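Long-range contacts in Serine/threonine-protein kinase Tel1 (Chaetomium thermophilum, PDB 6SKY), which probably senses DNA damage and starts checkpoint signalling, acting as an ATM-family kinase that phosphorylates serine or threonine followed by glutamine: residues Arg1653-Gln1658 against Pro2730-Trp2735; Val1886-Ala1891 against Glu1919-Ile1924; Asp1926-Tyr1931 against Arg2818-Phe2823. All blocks are in the same frame, centred on the assembly; numbering follows the deposited sequence.

Contact 1: Arg1653-Gln1658 against Pro2730-Trp2735; sequences RESQLQ and PDPDEW
Two aspartates at the start of helix 2732-2755 bring carboxylate oxygens up to the loop that leads into helix 1657-1663, and both come near Ser1655; Leu1657 packs against Asp2731, and Glu1654 against Asp2733. Asp2731 holds the N-cap position, but its side chain makes no capping bond. Its CG is instead anti to the backbone N (chi1 -167°), and OD1 accepts a weak hydrogen bond from Ser1655 OG at 3.3 Å. The serine hydroxyl, set between its own backbone N and carbonyl carbon, also has Asp2733 OD2 3.8 Å from OG, which is proximity without a bond. Leu1657 and Asp2731 lie alongside each other, pointing opposite ways, with Leu1657 CD1 3.9 Å from Asp2731 OD1. The small apolar flank of the contact is the pair Leu1657 CD1 and Pro2732 CD, 4.1 Å apart. At the other end Glu1654, its chain stretched out past CG, runs antiparallel to Asp2733, the two carboxylate planes 84° apart. The nearest approach there is from Glu1654 CG to Asp2733 OD1, 3.4 Å, while Glu1654 OE2 stays 4.0 Å from Asp2733 OD1. That OE2 is taken up elsewhere, by a hydrogen bond from the backbone N of Val1886 in the first turn of helix 1884-1898, and Lys1885 touches the side chains of both Glu1654 and Asp2733. Arg1653 passes Asp2733 roughly perpendicular to it with its aliphatic part, and its NE remains 6.0 Å from Asp2733 OD2, too far for an ion pair. The junction is therefore rich in negative charge but bound by a single weak bond of its own, and the Val1886 N-H and the nearby Lys1885 would probably offset part of the repulsion between the carboxylates.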
loop_
_atom_site.group_PDB
_atom_site.type_symbol
_atom_site.label_atom_id
_atom_site.label_comp_id
_atom_site.label_asym_id
_atom_site.label_seq_id
_atom_site.Cartn_x
_atom_site.Cartn_y
_atom_site.Cartn_z
ATOM N N ARG A 1653 -19.069 33.978 -10.243
ATOM C CA ARG A 1653 -19.154 35.084 -9.303
ATOM C C ARG A 1653 -20.442 35.002 -8.505
ATOM O O ARG A 1653 -21.487 34.611 -9.026
ATOM C CB ARG A 1653 -19.078 36.420 -10.031
ATOM C CG ARG A 1653 -17.678 36.824 -10.419
ATOM C CD ARG A 1653 -17.673 38.235 -10.943
ATOM N NE ARG A 1653 -18.768 38.447 -11.880
ATOM C CZ ARG A 1653 -18.623 38.510 -13.198
ATOM N NH1 ARG A 1653 -17.421 38.391 -13.741
ATOM N NH2 ARG A 1653 -19.682 38.706 -13.971
ATOM N N GLU A 1654 -20.363 35.378 -7.232
ATOM C CA GLU A 1654 -21.487 35.248 -6.324
ATOM C C GLU A 1654 -21.908 36.545 -5.658
ATOM O O GLU A 1654 -22.963 36.571 -5.020
ATOM C CB GLU A 1654 -21.170 34.220 -5.236
ATOM C CG GLU A 1654 -19.997 34.601 -4.384
ATOM C CD GLU A 1654 -19.620 33.515 -3.431
ATOM O OE1 GLU A 1654 -19.644 32.333 -3.828
ATOM O OE2 GLU A 1654 -19.311 33.844 -2.276
ATOM N N SER A 1655 -21.131 37.609 -5.772
ATOM C CA SER A 1655 -21.535 38.913 -5.284
ATOM C C SER A 1655 -21.695 39.868 -6.455
ATOM O O SER A 1655 -21.348 39.561 -7.593
ATOM C CB SER A 1655 -20.524 39.460 -4.274
ATOM O OG SER A 1655 -19.222 39.481 -4.819
ATOM N N GLN A 1656 -22.240 41.039 -6.159
ATOM C CA GLN A 1656 -22.410 42.092 -7.140
ATOM C C GLN A 1656 -21.358 43.173 -7.020
ATOM O O GLN A 1656 -21.514 44.235 -7.618
ATOM C CB GLN A 1656 -23.793 42.714 -7.009
ATOM C CG GLN A 1656 -24.920 41.798 -7.399
ATOM C CD GLN A 1656 -25.099 41.706 -8.890
ATOM O OE1 GLN A 1656 -25.089 40.621 -9.460
ATOM N NE2 GLN A 1656 -25.280 42.845 -9.531
ATOM N N LEU A 1657 -20.287 42.934 -6.269
ATOM C CA LEU A 1657 -19.303 43.982 -6.046
ATOM C C LEU A 1657 -18.633 44.418 -7.337
ATOM O O LEU A 1657 -18.165 45.557 -7.437
ATOM C CB LEU A 1657 -18.263 43.515 -5.041
ATOM C CG LEU A 1657 -18.672 43.670 -3.584
ATOM C CD1 LEU A 1657 -17.483 43.461 -2.698
ATOM C CD2 LEU A 1657 -19.253 45.037 -3.363
ATOM N N GLN A 1658 -18.587 43.546 -8.339
ATOM C CA GLN A 1658 -17.968 43.923 -9.602
ATOM C C GLN A 1658 -18.788 44.979 -10.325
ATOM O O GLN A 1658 -18.229 45.892 -10.936
ATOM C CB GLN A 1658 -17.783 42.696 -10.483
ATOM C CG GLN A 1658 -16.352 42.242 -10.598
ATOM C CD GLN A 1658 -15.989 41.852 -12.014
ATOM O OE1 GLN A 1658 -16.835 41.862 -12.909
ATOM N NE2 GLN A 1658 -14.725 41.514 -12.229
ATOM N N PRO A 2730 -10.863 43.410 -1.202
ATOM C CA PRO A 2730 -12.127 43.473 -0.459
ATOM C C PRO A 2730 -13.252 42.633 -1.044
ATOM O O PRO A 2730 -14.265 42.436 -0.363
ATOM C CB PRO A 2730 -12.480 44.964 -0.507
ATOM C CG PRO A 2730 -11.256 45.647 -1.014
ATOM C CD PRO A 2730 -10.590 44.675 -1.892
ATOM N N ASP A 2731 -13.115 42.146 -2.262
ATOM C CA ASP A 2731 -14.096 41.266 -2.884
ATOM C C ASP A 2731 -13.886 39.839 -2.392
ATOM O O ASP A 2731 -12.770 39.330 -2.471
ATOM C CB ASP A 2731 -13.938 41.337 -4.395
ATOM C CG ASP A 2731 -15.086 40.717 -5.144
ATOM O OD1 ASP A 2731 -16.077 40.319 -4.517
ATOM O OD2 ASP A 2731 -14.999 40.633 -6.381
ATOM N N PRO A 2732 -14.918 39.168 -1.874
ATOM C CA PRO A 2732 -14.699 37.842 -1.278
ATOM C C PRO A 2732 -14.193 36.778 -2.233
ATOM O O PRO A 2732 -13.472 35.873 -1.800
ATOM C CB PRO A 2732 -16.083 37.492 -0.731
ATOM C CG PRO A 2732 -16.670 38.782 -0.425
ATOM C CD PRO A 2732 -16.234 39.703 -1.503
ATOM N N ASP A 2733 -14.529 36.847 -3.514
ATOM C CA ASP A 2733 -14.000 35.871 -4.459
ATOM C C ASP A 2733 -12.499 36.039 -4.627
ATOM O O ASP A 2733 -11.721 35.083 -4.481
ATOM C CB ASP A 2733 -14.704 36.031 -5.798
ATOM C CG ASP A 2733 -16.168 36.362 -5.644
ATOM O OD1 ASP A 2733 -16.813 35.801 -4.734
ATOM O OD2 ASP A 2733 -16.677 37.190 -6.425
ATOM N N GLU A 2734 -12.080 37.262 -4.940
ATOM C CA GLU A 2734 -10.666 37.580 -5.036
ATOM C C GLU A 2734 -9.953 37.321 -3.721
ATOM O O GLU A 2734 -8.847 36.787 -3.711
ATOM C CB GLU A 2734 -10.509 39.031 -5.459
ATOM C CG GLU A 2734 -9.186 39.354 -6.076
ATOM C CD GLU A 2734 -9.041 40.823 -6.366
ATOM O OE1 GLU A 2734 -9.837 41.613 -5.813
ATOM O OE2 GLU A 2734 -8.137 41.194 -7.142
ATOM N N TRP A 2735 -10.565 37.702 -2.603
ATOM C CA TRP A 2735 -9.961 37.471 -1.298
ATOM C C TRP A 2735 -9.662 35.998 -1.078
ATOM O O TRP A 2735 -8.552 35.633 -0.677
ATOM C CB TRP A 2735 -10.891 38.007 -0.216
ATOM C CG TRP A 2735 -10.571 37.612 1.182
ATOM C CD1 TRP A 2735 -9.678 38.199 2.011
ATOM C CD2 TRP A 2735 -11.188 36.569 1.938
ATOM N NE1 TRP A 2735 -9.678 37.578 3.227
ATOM C CE2 TRP A 2735 -10.597 36.569 3.205
ATOM C CE3 TRP A 2735 -12.173 35.624 1.658
ATOM C CZ2 TRP A 2735 -10.962 35.675 4.189
ATOM C CZ3 TRP A 2735 -12.522 34.737 2.630
ATOM C CH2 TRP A 2735 -11.923 34.766 3.880
#

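Contact 2: Val1886-Ala1891 against Glu1919-Ile1924; sequences VALLFA and EIFENI
Leu1888 carries much of this buried contact, and it is the residue to follow outward. It leaves helix 1884-1898 pointing at the other segment, its CA 6.7 Å from the CA of Ile1920. Its CB rests against the branch methyl of that isoleucine, with Leu1888 CB 4.1 Å from Ile1920 CG2. CG stands anti to the backbone N (chi1 -178°), and from it the two methyls part company. CD1 goes to the tip of Phe1921, 4.0 Å from its CZ and about equally far from CE1, approaching the ring obliquely, with the two side chains roughly perpendicular. CD2 meets the end of Ile1924, the methyls Leu1888 CD2 and Ile1924 CD1 lying 3.6 Å apart. Phe2736 of helix 2732-2755 touches both Leu1888 and Ile1924, so the kinase helix closes over this end of the cluster.

Ile1920 returns the contact from the opposite helix. Its CG2 serves the leucine, while the longer branch, CG1 beside the backbone N, carries CD1 onto the alanine side of helix 1884-1898. There Ile1920 CD1 lies 3.9 Å from Ala1887 CB and 4.3 Å from Ala1891 CB, resting over two alanines one helical turn apart. Ile1920 O accepts from the backbone N of both Asn1923 and Ile1924, tying Ile1924 back to the isoleucine one turn earlier. Asn1923 adds a side-chain bond from ND2 to Glu1919 O.

The two short helical segments run roughly antiparallel, at 142° between their directions, with axes 10.1 Å apart at closest approach. Such aliphatic packing of neighbouring, roughly antiparallel helices is typical of an alpha solenoid, the architecture to which the TPR-related FAT domain belongs.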
loop_
_atom_site.group_PDB
_atom_site.type_symbol
_atom_site.label_atom_id
_atom_site.label_comp_id
_atom_site.label_asym_id
_atom_site.label_seq_id
_atom_site.Cartn_x
_atom_site.Cartn_y
_atom_site.Cartn_z
ATOM N N VAL A 1886 -18.519 34.473 0.431
ATOM C CA VAL A 1886 -19.020 35.549 1.276
ATOM C C VAL A 1886 -19.290 35.035 2.681
ATOM O O VAL A 1886 -18.987 35.703 3.674
ATOM C CB VAL A 1886 -20.277 36.166 0.639
ATOM C CG1 VAL A 1886 -20.772 37.300 1.455
ATOM C CG2 VAL A 1886 -19.979 36.628 -0.756
ATOM N N ALA A 1887 -19.845 33.830 2.786
ATOM C CA ALA A 1887 -20.120 33.244 4.090
ATOM C C ALA A 1887 -18.840 32.975 4.860
ATOM O O ALA A 1887 -18.790 33.171 6.075
ATOM C CB ALA A 1887 -20.913 31.957 3.923
ATOM N N LEU A 1888 -17.791 32.525 4.173
ATOM C CA LEU A 1888 -16.516 32.296 4.840
ATOM C C LEU A 1888 -15.895 33.599 5.321
ATOM O O LEU A 1888 -15.353 33.660 6.430
ATOM C CB LEU A 1888 -15.568 31.563 3.902
ATOM C CG LEU A 1888 -14.195 31.189 4.439
ATOM C CD1 LEU A 1888 -14.319 30.370 5.684
ATOM C CD2 LEU A 1888 -13.460 30.424 3.401
ATOM N N LEU A 1889 -15.964 34.653 4.513
ATOM C CA LEU A 1889 -15.466 35.945 4.968
ATOM C C LEU A 1889 -16.219 36.432 6.202
ATOM O O LEU A 1889 -15.610 36.932 7.156
ATOM C CB LEU A 1889 -15.561 36.961 3.839
ATOM C CG LEU A 1889 -15.187 38.405 4.156
ATOM C CD1 LEU A 1889 -13.755 38.528 4.571
ATOM C CD2 LEU A 1889 -15.436 39.244 2.955
ATOM N N PHE A 1890 -17.544 36.288 6.211
ATOM C CA PHE A 1890 -18.310 36.699 7.382
ATOM C C PHE A 1890 -17.981 35.845 8.595
ATOM O O PHE A 1890 -17.936 36.351 9.716
ATOM C CB PHE A 1890 -19.800 36.631 7.090
ATOM C CG PHE A 1890 -20.299 37.741 6.235
ATOM C CD1 PHE A 1890 -19.725 38.980 6.289
ATOM C CD2 PHE A 1890 -21.350 37.538 5.374
ATOM C CE1 PHE A 1890 -20.188 39.993 5.501
ATOM C CE2 PHE A 1890 -21.815 38.547 4.593
ATOM C CZ PHE A 1890 -21.236 39.772 4.654
ATOM N N ALA A 1891 -17.753 34.549 8.396
ATOM C CA ALA A 1891 -17.401 33.682 9.513
ATOM C C ALA A 1891 -16.062 34.072 10.116
ATOM O O ALA A 1891 -15.874 34.001 11.335
ATOM C CB ALA A 1891 -17.376 32.230 9.054
ATOM N N GLU A 1919 -21.132 23.477 6.859
ATOM C CA GLU A 1919 -21.879 23.685 5.628
ATOM C C GLU A 1919 -21.125 24.578 4.661
ATOM O O GLU A 1919 -21.270 24.427 3.448
ATOM C CB GLU A 1919 -23.242 24.284 5.941
ATOM C CG GLU A 1919 -24.190 24.250 4.773
ATOM C CD GLU A 1919 -25.554 24.803 5.115
ATOM O OE1 GLU A 1919 -25.773 25.143 6.297
ATOM O OE2 GLU A 1919 -26.406 24.901 4.206
ATOM N N ILE A 1920 -20.322 25.511 5.170
ATOM C CA ILE A 1920 -19.485 26.317 4.289
ATOM C C ILE A 1920 -18.423 25.453 3.626
ATOM O O ILE A 1920 -18.261 25.472 2.404
ATOM C CB ILE A 1920 -18.849 27.481 5.063
ATOM C CG1 ILE A 1920 -19.906 28.470 5.515
ATOM C CG2 ILE A 1920 -17.833 28.179 4.210
ATOM C CD1 ILE A 1920 -19.390 29.463 6.484
ATOM N N PHE A 1921 -17.680 24.682 4.417
ATOM C CA PHE A 1921 -16.542 23.951 3.876
ATOM C C PHE A 1921 -16.934 22.733 3.059
ATOM O O PHE A 1921 -16.130 22.278 2.245
ATOM C CB PHE A 1921 -15.604 23.534 4.998
ATOM C CG PHE A 1921 -14.703 24.627 5.447
ATOM C CD1 PHE A 1921 -14.185 25.518 4.539
ATOM C CD2 PHE A 1921 -14.380 24.777 6.770
ATOM C CE1 PHE A 1921 -13.367 26.523 4.945
ATOM C CE2 PHE A 1921 -13.563 25.789 7.174
ATOM C CZ PHE A 1921 -13.057 26.658 6.267
ATOM N N GLU A 1922 -18.138 22.195 3.243
ATOM C CA GLU A 1922 -18.578 21.122 2.361
ATOM C C GLU A 1922 -18.827 21.619 0.947
ATOM O O GLU A 1922 -18.733 20.841 -0.005
ATOM C CB GLU A 1922 -19.848 20.482 2.901
ATOM C CG GLU A 1922 -19.635 19.533 4.039
ATOM C CD GLU A 1922 -20.930 19.168 4.723
ATOM O OE1 GLU A 1922 -21.986 19.692 4.314
ATOM O OE2 GLU A 1922 -20.898 18.364 5.674
ATOM N N ASN A 1923 -19.152 22.900 0.789
ATOM C CA ASN A 1923 -19.622 23.421 -0.480
ATOM C C ASN A 1923 -18.676 24.401 -1.145
ATOM O O ASN A 1923 -18.787 24.608 -2.354
ATOM C CB ASN A 1923 -20.976 24.107 -0.295
ATOM C CG ASN A 1923 -22.000 23.199 0.307
ATOM O OD1 ASN A 1923 -22.550 22.339 -0.368
ATOM N ND2 ASN A 1923 -22.272 23.381 1.585
ATOM N N ILE A 1924 -17.765 25.019 -0.397
ATOM C CA ILE A 1924 -16.827 25.929 -1.023
ATOM C C ILE A 1924 -15.930 25.146 -1.974
ATOM O O ILE A 1924 -15.739 23.934 -1.843
ATOM C CB ILE A 1924 -16.004 26.689 0.027
ATOM C CG1 ILE A 1924 -15.665 28.081 -0.474
ATOM C CG2 ILE A 1924 -14.730 25.954 0.349
ATOM C CD1 ILE A 1924 -15.176 28.974 0.595
#

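Contact 3: Asp1926-Tyr1931 against Arg2818-Phe2823; sequences DPDAYY and RRCCEF
The Arg2819 side chain leaves helix 2816-2828 with CG anti to the carbonyl carbon (chi1 -64°), then bends at chi2 (-109°) and again at chi3, which brings its guanidinium round to the 1926-1931 turn. Asp1928 and Tyr1931 also start with CG beside the backbone N, and they receive it from two directions. Asp1928 comes to the guanidinium edge: its OD1, using the anti lone pair, takes a hydrogen bond from Arg2819 NH1 at 3.2 Å and a weak one from Arg2819 NE at 3.3 Å, together a salt bridge. On one face the guanidinium lies flat on Tyr1931, the planes only 18° apart, and Arg2819 CZ stands 4.0 Å from the ring centroid in a cation-pi stack. At the opposite face the CZ edge of Phe2823, one helical turn on, points in, with that CZ 3.8 Å above the guanidinium plane of Arg2819. One carboxylate oxygen fixes the rotation of the cationic group. Asp1928 OD1 has a second partner in the salt bridge to Arg2642, so two arginines share its charge; OD2 lies 3.7 Å from Cys2820 SG. An alanine at Arg2819 would remove both the salt bridge and the stack on Tyr1931, and would probably weaken the hold of the turn on this helix. The turn belongs to the FAT region and helix 2816-2828, which also touches FATC helix 2916-2927, to the kinase region; the contact is typical of the FAT-to-kinase interface of PI3K-related kinases, where the FAT solenoid wraps around the kinase C-lobe.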
loop_
_atom_site.group_PDB
_atom_site.type_symbol
_atom_site.label_atom_id
_atom_site.label_comp_id
_atom_site.label_asym_id
_atom_site.label_seq_id
_atom_site.Cartn_x
_atom_site.Cartn_y
_atom_site.Cartn_z
ATOM N N ASP A 1926 -12.733 24.357 -3.021
ATOM C CA ASP A 1926 -11.317 24.165 -2.822
ATOM C C ASP A 1926 -11.116 22.695 -2.510
ATOM O O ASP A 1926 -11.944 22.104 -1.806
ATOM C CB ASP A 1926 -10.755 25.020 -1.686
ATOM C CG ASP A 1926 -9.283 25.331 -1.869
ATOM O OD1 ASP A 1926 -8.924 25.863 -2.936
ATOM O OD2 ASP A 1926 -8.484 25.052 -0.955
ATOM N N PRO A 1927 -10.049 22.077 -3.013
ATOM C CA PRO A 1927 -9.821 20.666 -2.693
ATOM C C PRO A 1927 -9.486 20.414 -1.231
ATOM O O PRO A 1927 -9.893 19.379 -0.696
ATOM C CB PRO A 1927 -8.651 20.282 -3.607
ATOM C CG PRO A 1927 -8.552 21.353 -4.610
ATOM C CD PRO A 1927 -9.065 22.590 -3.975
ATOM N N ASP A 1928 -8.776 21.320 -0.559
ATOM C CA ASP A 1928 -8.163 21.007 0.722
ATOM C C ASP A 1928 -8.808 21.670 1.925
ATOM O O ASP A 1928 -8.471 21.305 3.048
ATOM C CB ASP A 1928 -6.682 21.396 0.708
ATOM C CG ASP A 1928 -5.935 20.810 -0.458
ATOM O OD1 ASP A 1928 -6.284 19.699 -0.893
ATOM O OD2 ASP A 1928 -4.993 21.465 -0.943
ATOM N N ALA A 1929 -9.709 22.629 1.736
ATOM C CA ALA A 1929 -10.182 23.416 2.870
ATOM C C ALA A 1929 -10.987 22.572 3.849
ATOM O O ALA A 1929 -10.867 22.743 5.066
ATOM C CB ALA A 1929 -11.007 24.593 2.372
ATOM N N TYR A 1930 -11.800 21.651 3.332
ATOM C CA TYR A 1930 -12.651 20.815 4.170
ATOM C C TYR A 1930 -11.878 20.113 5.269
ATOM O O TYR A 1930 -12.409 19.901 6.362
ATOM C CB TYR A 1930 -13.354 19.783 3.298
ATOM C CG TYR A 1930 -14.203 18.797 4.051
ATOM C CD1 TYR A 1930 -15.467 19.137 4.488
ATOM C CD2 TYR A 1930 -13.746 17.517 4.307
ATOM C CE1 TYR A 1930 -16.243 18.245 5.167
ATOM C CE2 TYR A 1930 -14.518 16.618 4.987
ATOM C CZ TYR A 1930 -15.766 16.986 5.412
ATOM O OH TYR A 1930 -16.547 16.093 6.092
ATOM N N TYR A 1931 -10.631 19.746 5.007
ATOM C CA TYR A 1931 -9.850 18.967 5.952
ATOM C C TYR A 1931 -9.322 19.789 7.111
ATOM O O TYR A 1931 -8.739 19.218 8.031
ATOM C CB TYR A 1931 -8.689 18.300 5.234
ATOM C CG TYR A 1931 -9.134 17.427 4.103
ATOM C CD1 TYR A 1931 -9.369 16.086 4.293
ATOM C CD2 TYR A 1931 -9.334 17.948 2.848
ATOM C CE1 TYR A 1931 -9.783 15.291 3.263
ATOM C CE2 TYR A 1931 -9.749 17.162 1.814
ATOM C CZ TYR A 1931 -9.974 15.835 2.026
ATOM O OH TYR A 1931 -10.387 15.046 0.987
ATOM N N ARG A 2818 -1.200 22.133 5.540
ATOM C CA ARG A 2818 -0.666 20.821 5.871
ATOM C C ARG A 2818 -0.801 19.850 4.706
ATOM O O ARG A 2818 0.117 19.071 4.432
ATOM C CB ARG A 2818 -1.371 20.293 7.106
ATOM C CG ARG A 2818 -0.610 19.251 7.835
ATOM C CD ARG A 2818 -1.322 18.857 9.092
ATOM N NE ARG A 2818 -1.278 19.912 10.091
ATOM C CZ ARG A 2818 -0.414 19.949 11.092
ATOM N NH1 ARG A 2818 -0.447 20.945 11.955
ATOM N NH2 ARG A 2818 0.478 18.988 11.230
ATOM N N ARG A 2819 -1.919 19.903 3.988
ATOM C CA ARG A 2819 -2.087 19.040 2.828
ATOM C C ARG A 2819 -1.109 19.400 1.724
ATOM O O ARG A 2819 -0.588 18.516 1.044
ATOM C CB ARG A 2819 -3.516 19.117 2.310
ATOM C CG ARG A 2819 -4.550 18.609 3.266
ATOM C CD ARG A 2819 -5.139 17.323 2.807
ATOM N NE ARG A 2819 -5.836 17.465 1.541
ATOM C CZ ARG A 2819 -6.269 16.439 0.824
ATOM N NH1 ARG A 2819 -6.892 16.644 -0.323
ATOM N NH2 ARG A 2819 -6.068 15.209 1.253
ATOM N N CYS A 2820 -0.838 20.687 1.528
ATOM C CA CYS A 2820 0.091 21.066 0.475
ATOM C C CYS A 2820 1.531 20.780 0.858
ATOM O O CYS A 2820 2.334 20.436 -0.010
ATOM C CB CYS A 2820 -0.092 22.536 0.120
ATOM S SG CYS A 2820 -1.585 22.854 -0.811
ATOM N N CYS A 2821 1.870 20.893 2.140
ATOM C CA CYS A 2821 3.162 20.415 2.613
ATOM C C CYS A 2821 3.332 18.932 2.337
ATOM O O CYS A 2821 4.392 18.498 1.878
ATOM C CB CYS A 2821 3.309 20.692 4.106
ATOM S SG CYS A 2821 3.745 22.349 4.549
ATOM N N GLU A 2822 2.294 18.137 2.592
ATOM C CA GLU A 2822 2.394 16.699 2.370
ATOM C C GLU A 2822 2.498 16.357 0.892
ATOM O O GLU A 2822 3.280 15.484 0.518
ATOM C CB GLU A 2822 1.208 15.987 3.005
ATOM C CG GLU A 2822 1.328 15.855 4.501
ATOM C CD GLU A 2822 0.013 15.548 5.172
ATOM O OE1 GLU A 2822 -0.961 15.239 4.463
ATOM O OE2 GLU A 2822 -0.054 15.626 6.415
ATOM N N PHE A 2823 1.732 17.027 0.034
ATOM C CA PHE A 2823 1.845 16.774 -1.401
ATOM C C PHE A 2823 3.215 17.170 -1.931
ATOM O O PHE A 2823 3.813 16.440 -2.725
ATOM C CB PHE A 2823 0.760 17.524 -2.166
ATOM C CG PHE A 2823 -0.612 17.008 -1.928
ATOM C CD1 PHE A 2823 -0.858 15.658 -1.889
ATOM C CD2 PHE A 2823 -1.661 17.874 -1.738
ATOM C CE1 PHE A 2823 -2.123 15.186 -1.663
ATOM C CE2 PHE A 2823 -2.923 17.401 -1.509
ATOM C CZ PHE A 2823 -3.150 16.059 -1.473
#

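Contacts 1 and 2 are neighbours, their centres 14 Å apart. Besides the Glu1654-Val1886 bond they share packing: Pro2732 CG lies 3.6 Å from Leu1889 CD2, and Trp2735 CH2 lies 3.9 Å from Leu1889 CA. Contact 3 follows contact 2 directly along the chain, with centres 16 Å apart, and touches it where Phe1921 CD1 meets Ala1929 CB at 4.0 Å. Contacts 1 and 3 do not touch; their nearest atoms are about 10 Å apart. Kinase helix 2732-2755 runs by all three, starting in contact 1, touching contact 2 through Phe2736 and contact 3 through Arg2744. All three lie away from the nucleotide pocket and the magnesium site at Asn2765 and Asp2779.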